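Local coordinates for halohydrin dehalogenase (Rhizobium radiobacter, PDB 4IY1), which probably catalyses the reversible closure of vicinal halohydrins to epoxides with release of halide, on a short-chain dehydrogenase/reductase fold, at residues Phe12-His26 and Gln214-Ser226. The protein carries 37 engineered substitutions. Numbering follows the deposited sequence.
Sequences FGGMGSALRLSEAGH and QKELGELVTFLAS. Engineered in segment 214-226: Thr222 (natural residue Ala).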
# COMPACT_ATOMS: atom_id res chain seq x y z
N PHE B 12 -2.12 24.74 8.98
CA PHE B 12 -2.37 23.34 8.58
C PHE B 12 -3.50 22.77 9.42
O PHE B 12 -4.63 23.25 9.33
CB PHE B 12 -1.07 22.50 8.70
CG PHE B 12 -1.08 21.21 7.89
CD1 PHE B 12 -2.02 20.98 6.87
CD2 PHE B 12 -0.12 20.23 8.12
CE1 PHE B 12 -1.97 19.83 6.09
CE2 PHE B 12 -0.08 19.06 7.37
CZ PHE B 12 -0.99 18.87 6.33
N GLY B 13 -3.21 21.74 10.23
CA GLY B 13 -4.24 21.08 11.03
C GLY B 13 -4.44 21.71 12.39
O GLY B 13 -5.18 21.18 13.24
N GLY B 14 -3.66 22.76 12.66
CA GLY B 14 -3.55 23.30 14.01
C GLY B 14 -4.86 23.67 14.71
O GLY B 14 -5.15 23.16 15.80
N MET B 15 -5.64 24.58 14.12
CA MET B 15 -6.84 25.13 14.83
C MET B 15 -7.96 24.12 14.92
O MET B 15 -8.55 23.90 15.99
CB MET B 15 -7.34 26.42 14.16
CG MET B 15 -6.32 27.55 14.19
SD MET B 15 -5.86 28.00 15.86
CE MET B 15 -7.45 28.55 16.49
N GLY B 16 -8.21 23.40 13.84
CA GLY B 16 -9.20 22.33 13.88
C GLY B 16 -8.93 21.36 15.00
O GLY B 16 -9.85 20.95 15.72
N SER B 17 -7.66 21.03 15.19
CA SER B 17 -7.28 20.08 16.23
C SER B 17 -7.49 20.67 17.60
O SER B 17 -8.08 20.04 18.46
CB SER B 17 -5.82 19.66 16.07
OG SER B 17 -5.65 18.93 14.88
N ALA B 18 -6.90 21.83 17.85
CA ALA B 18 -6.91 22.39 19.21
C ALA B 18 -8.34 22.72 19.63
O ALA B 18 -8.79 22.33 20.72
CB ALA B 18 -6.02 23.63 19.32
N LEU B 19 -9.08 23.40 18.75
CA LEU B 19 -10.47 23.78 19.06
C LEU B 19 -11.34 22.57 19.33
O LEU B 19 -12.00 22.49 20.37
CB LEU B 19 -11.08 24.61 17.94
CG LEU B 19 -10.45 25.98 17.70
CD1 LEU B 19 -11.03 26.67 16.47
CD2 LEU B 19 -10.59 26.84 18.93
N ARG B 20 -11.32 21.58 18.43
CA ARG B 20 -12.11 20.36 18.64
C ARG B 20 -11.65 19.56 19.88
O ARG B 20 -12.47 19.02 20.63
CB ARG B 20 -12.13 19.49 17.38
CG ARG B 20 -13.16 18.40 17.40
CD ARG B 20 -14.54 18.95 17.75
NE ARG B 20 -15.56 17.91 17.96
CZ ARG B 20 -15.84 17.35 19.14
NH1 ARG B 20 -15.13 17.66 20.23
NH2 ARG B 20 -16.84 16.48 19.24
N LEU B 21 -10.37 19.62 20.19
CA LEU B 21 -9.88 18.91 21.38
C LEU B 21 -10.32 19.64 22.65
O LEU B 21 -10.71 19.03 23.65
CB LEU B 21 -8.35 18.82 21.33
CG LEU B 21 -7.76 17.80 20.32
CD1 LEU B 21 -6.25 17.95 20.24
CD2 LEU B 21 -8.10 16.40 20.78
N SER B 22 -10.26 20.96 22.62
CA SER B 22 -10.72 21.72 23.77
C SER B 22 -12.21 21.44 24.09
O SER B 22 -12.57 21.12 25.23
CB SER B 22 -10.49 23.20 23.53
OG SER B 22 -10.72 23.90 24.72
N GLU B 23 -13.05 21.46 23.06
CA GLU B 23 -14.45 21.08 23.20
C GLU B 23 -14.66 19.69 23.80
O GLU B 23 -15.67 19.44 24.45
CB GLU B 23 -15.17 21.18 21.86
CG GLU B 23 -15.40 22.64 21.44
CD GLU B 23 -15.65 22.80 19.95
OE1 GLU B 23 -15.45 21.83 19.19
OE2 GLU B 23 -16.12 23.89 19.54
N ALA B 24 -13.76 18.76 23.49
CA ALA B 24 -13.88 17.40 24.02
C ALA B 24 -13.48 17.34 25.49
O ALA B 24 -13.64 16.32 26.14
CB ALA B 24 -13.03 16.42 23.21
N GLY B 25 -13.04 18.47 26.05
CA GLY B 25 -12.77 18.49 27.49
C GLY B 25 -11.30 18.32 27.83
O GLY B 25 -10.95 18.20 29.00
N HIS B 26 -10.45 18.29 26.81
CA HIS B 26 -9.00 18.28 27.04
C HIS B 26 -8.55 19.69 27.36
O HIS B 26 -8.99 20.66 26.71
CB HIS B 26 -8.24 17.78 25.80
CG HIS B 26 -8.64 16.40 25.34
ND1 HIS B 26 -8.30 15.29 26.01
CD2 HIS B 26 -9.41 15.99 24.25
CE1 HIS B 26 -8.85 14.21 25.40
NE2 HIS B 26 -9.53 14.65 24.33
N GLN B 214 -11.41 22.24 8.27
CA GLN B 214 -10.71 22.13 9.53
C GLN B 214 -11.48 21.24 10.49
O GLN B 214 -10.89 20.49 11.27
CB GLN B 214 -10.49 23.50 10.21
CG GLN B 214 -9.35 24.31 9.61
CD GLN B 214 -7.99 23.64 9.75
OE1 GLN B 214 -7.48 23.43 10.86
NE2 GLN B 214 -7.34 23.37 8.60
N LYS B 215 -12.79 21.39 10.50
CA LYS B 215 -13.58 20.71 11.49
C LYS B 215 -13.51 19.19 11.27
O LYS B 215 -13.65 18.41 12.20
CB LYS B 215 -15.03 21.19 11.44
CG LYS B 215 -15.97 20.30 12.22
CD LYS B 215 -17.02 21.11 12.94
CE LYS B 215 -17.29 20.60 14.35
NZ LYS B 215 -18.76 20.66 14.58
N GLU B 216 -13.40 18.77 10.01
CA GLU B 216 -13.32 17.33 9.71
C GLU B 216 -11.98 16.77 10.23
O GLU B 216 -11.95 15.81 11.01
CB GLU B 216 -13.47 17.08 8.20
CG GLU B 216 -14.93 17.20 7.70
CD GLU B 216 -15.05 17.07 6.19
OE1 GLU B 216 -15.70 16.10 5.72
OE2 GLU B 216 -14.38 17.86 5.46
N LEU B 217 -10.93 17.54 9.98
CA LEU B 217 -9.60 17.20 10.43
C LEU B 217 -9.52 17.19 11.96
O LEU B 217 -9.05 16.21 12.56
CB LEU B 217 -8.57 18.15 9.81
CG LEU B 217 -7.11 17.71 10.04
CD1 LEU B 217 -6.14 18.29 9.02
CD2 LEU B 217 -6.71 18.05 11.46
N GLY B 218 -10.13 18.18 12.60
CA GLY B 218 -10.36 18.16 14.05
C GLY B 218 -11.19 17.03 14.61
O GLY B 218 -10.91 16.52 15.71
N GLU B 219 -12.27 16.67 13.94
CA GLU B 219 -13.12 15.61 14.46
C GLU B 219 -12.32 14.28 14.48
O GLU B 219 -12.46 13.46 15.38
CB GLU B 219 -14.41 15.47 13.63
CG GLU B 219 -15.32 16.70 13.65
CD GLU B 219 -16.34 16.65 14.76
OE1 GLU B 219 -16.19 15.83 15.69
OE2 GLU B 219 -17.33 17.37 14.68
N LEU B 220 -11.48 14.09 13.47
CA LEU B 220 -10.74 12.84 13.34
C LEU B 220 -9.67 12.77 14.42
O LEU B 220 -9.62 11.82 15.18
CB LEU B 220 -10.07 12.75 11.96
CG LEU B 220 -9.19 11.50 11.78
CD1 LEU B 220 -10.00 10.22 12.03
CD2 LEU B 220 -8.56 11.44 10.42
N VAL B 221 -8.88 13.83 14.53
CA VAL B 221 -7.90 13.96 15.60
C VAL B 221 -8.56 13.61 16.92
O VAL B 221 -8.06 12.79 17.69
CB VAL B 221 -7.33 15.40 15.68
CG1 VAL B 221 -6.74 15.66 17.07
CG2 VAL B 221 -6.29 15.65 14.60
N THR B 222 -9.73 14.19 17.17
CA THR B 222 -10.38 14.06 18.47
C THR B 222 -10.97 12.68 18.72
O THR B 222 -10.84 12.14 19.82
CB THR B 222 -11.48 15.13 18.65
OG1 THR B 222 -10.90 16.44 18.51
CG2 THR B 222 -12.13 15.02 20.03
N PHE B 223 -11.55 12.07 17.68
CA PHE B 223 -11.93 10.66 17.79
C PHE B 223 -10.73 9.74 18.12
O PHE B 223 -10.83 8.81 18.95
CB PHE B 223 -12.60 10.21 16.47
CG PHE B 223 -12.97 8.76 16.44
CD1 PHE B 223 -14.03 8.30 17.21
CD2 PHE B 223 -12.31 7.87 15.61
CE1 PHE B 223 -14.37 6.97 17.21
CE2 PHE B 223 -12.69 6.55 15.54
CZ PHE B 223 -13.73 6.09 16.32
N LEU B 224 -9.62 9.93 17.41
CA LEU B 224 -8.43 9.08 17.64
C LEU B 224 -7.90 9.26 19.07
O LEU B 224 -7.53 8.29 19.74
CB LEU B 224 -7.30 9.38 16.64
CG LEU B 224 -7.71 9.12 15.20
CD1 LEU B 224 -6.54 9.43 14.26
CD2 LEU B 224 -8.22 7.70 15.04
N ALA B 225 -7.96 10.49 19.55
CA ALA B 225 -7.48 10.83 20.88
C ALA B 225 -8.48 10.49 22.00
O ALA B 225 -8.15 10.61 23.19
CB ALA B 225 -7.10 12.30 20.93
N SER B 226 -9.68 10.04 21.63
CA SER B 226 -10.74 9.84 22.59
C SER B 226 -10.51 8.63 23.49
O SER B 226 -11.13 8.50 24.54
CB SER B 226 -12.09 9.69 21.87
OG SER B 226 -12.13 8.48 21.13
O HOH W 1 -5.31 25.41 11.28
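Gln214 OE1 is gripped twice: Gly16 N donates to it at 3.1 Å, in the carbonyl plane and on a lone pair, and a water that also accepts from Met15 N donates to the same oxygen. The other half of the amide turns to the loop, where Gln214 NE2 gives a 2.8 Å bond to Phe12 O and a second to Asp179 O. The bend at chi2 (-62°) folds the chain so that OE1 meets Gly16 N in the first turn of helix 14-23 and NE2 meets Phe12 O just before it. Without the amide, as with an alanine here, Gly16 N would probably lose this acceptor and Phe12 O its amide donor, and the loop would be freer to shift against helix 214-225.

Further along, glycines set the spacing. Gly218 CA lies 3.3 Å from Gly16 O in a CA-H...O contact, and a CB on either glycine would clash; their bareness permits axes 7.3 Å apart. The crossing angle is -54°. Val221 CG2 reaches Ser17 OG at 3.4 Å, while that hydroxyl bonds back to Gly13 O. The side chains of Leu21 and Val221 cross at about a right angle, CD1 against CG1.

At the outer side Arg20 NE meets Glu219 OE1 at 3.1 Å, a weak, bent bond within a salt bridge, the guanidinium and carboxylate planes 72° apart. The engineered Thr222 lays CG2 over one guanidinium face; its OG1 hydrogen-bonds Gly218 O, and the same OG1 lies 3.2 Å from Arg20 CG. Both helices cover the same side of the Rossmann-type sheet; their chemistry implies an amide that donates and accepts at the glycine-rich turn, and farther along a carboxylate, Glu219, shared between Arg20 through OE1 and Lys215 through OE2.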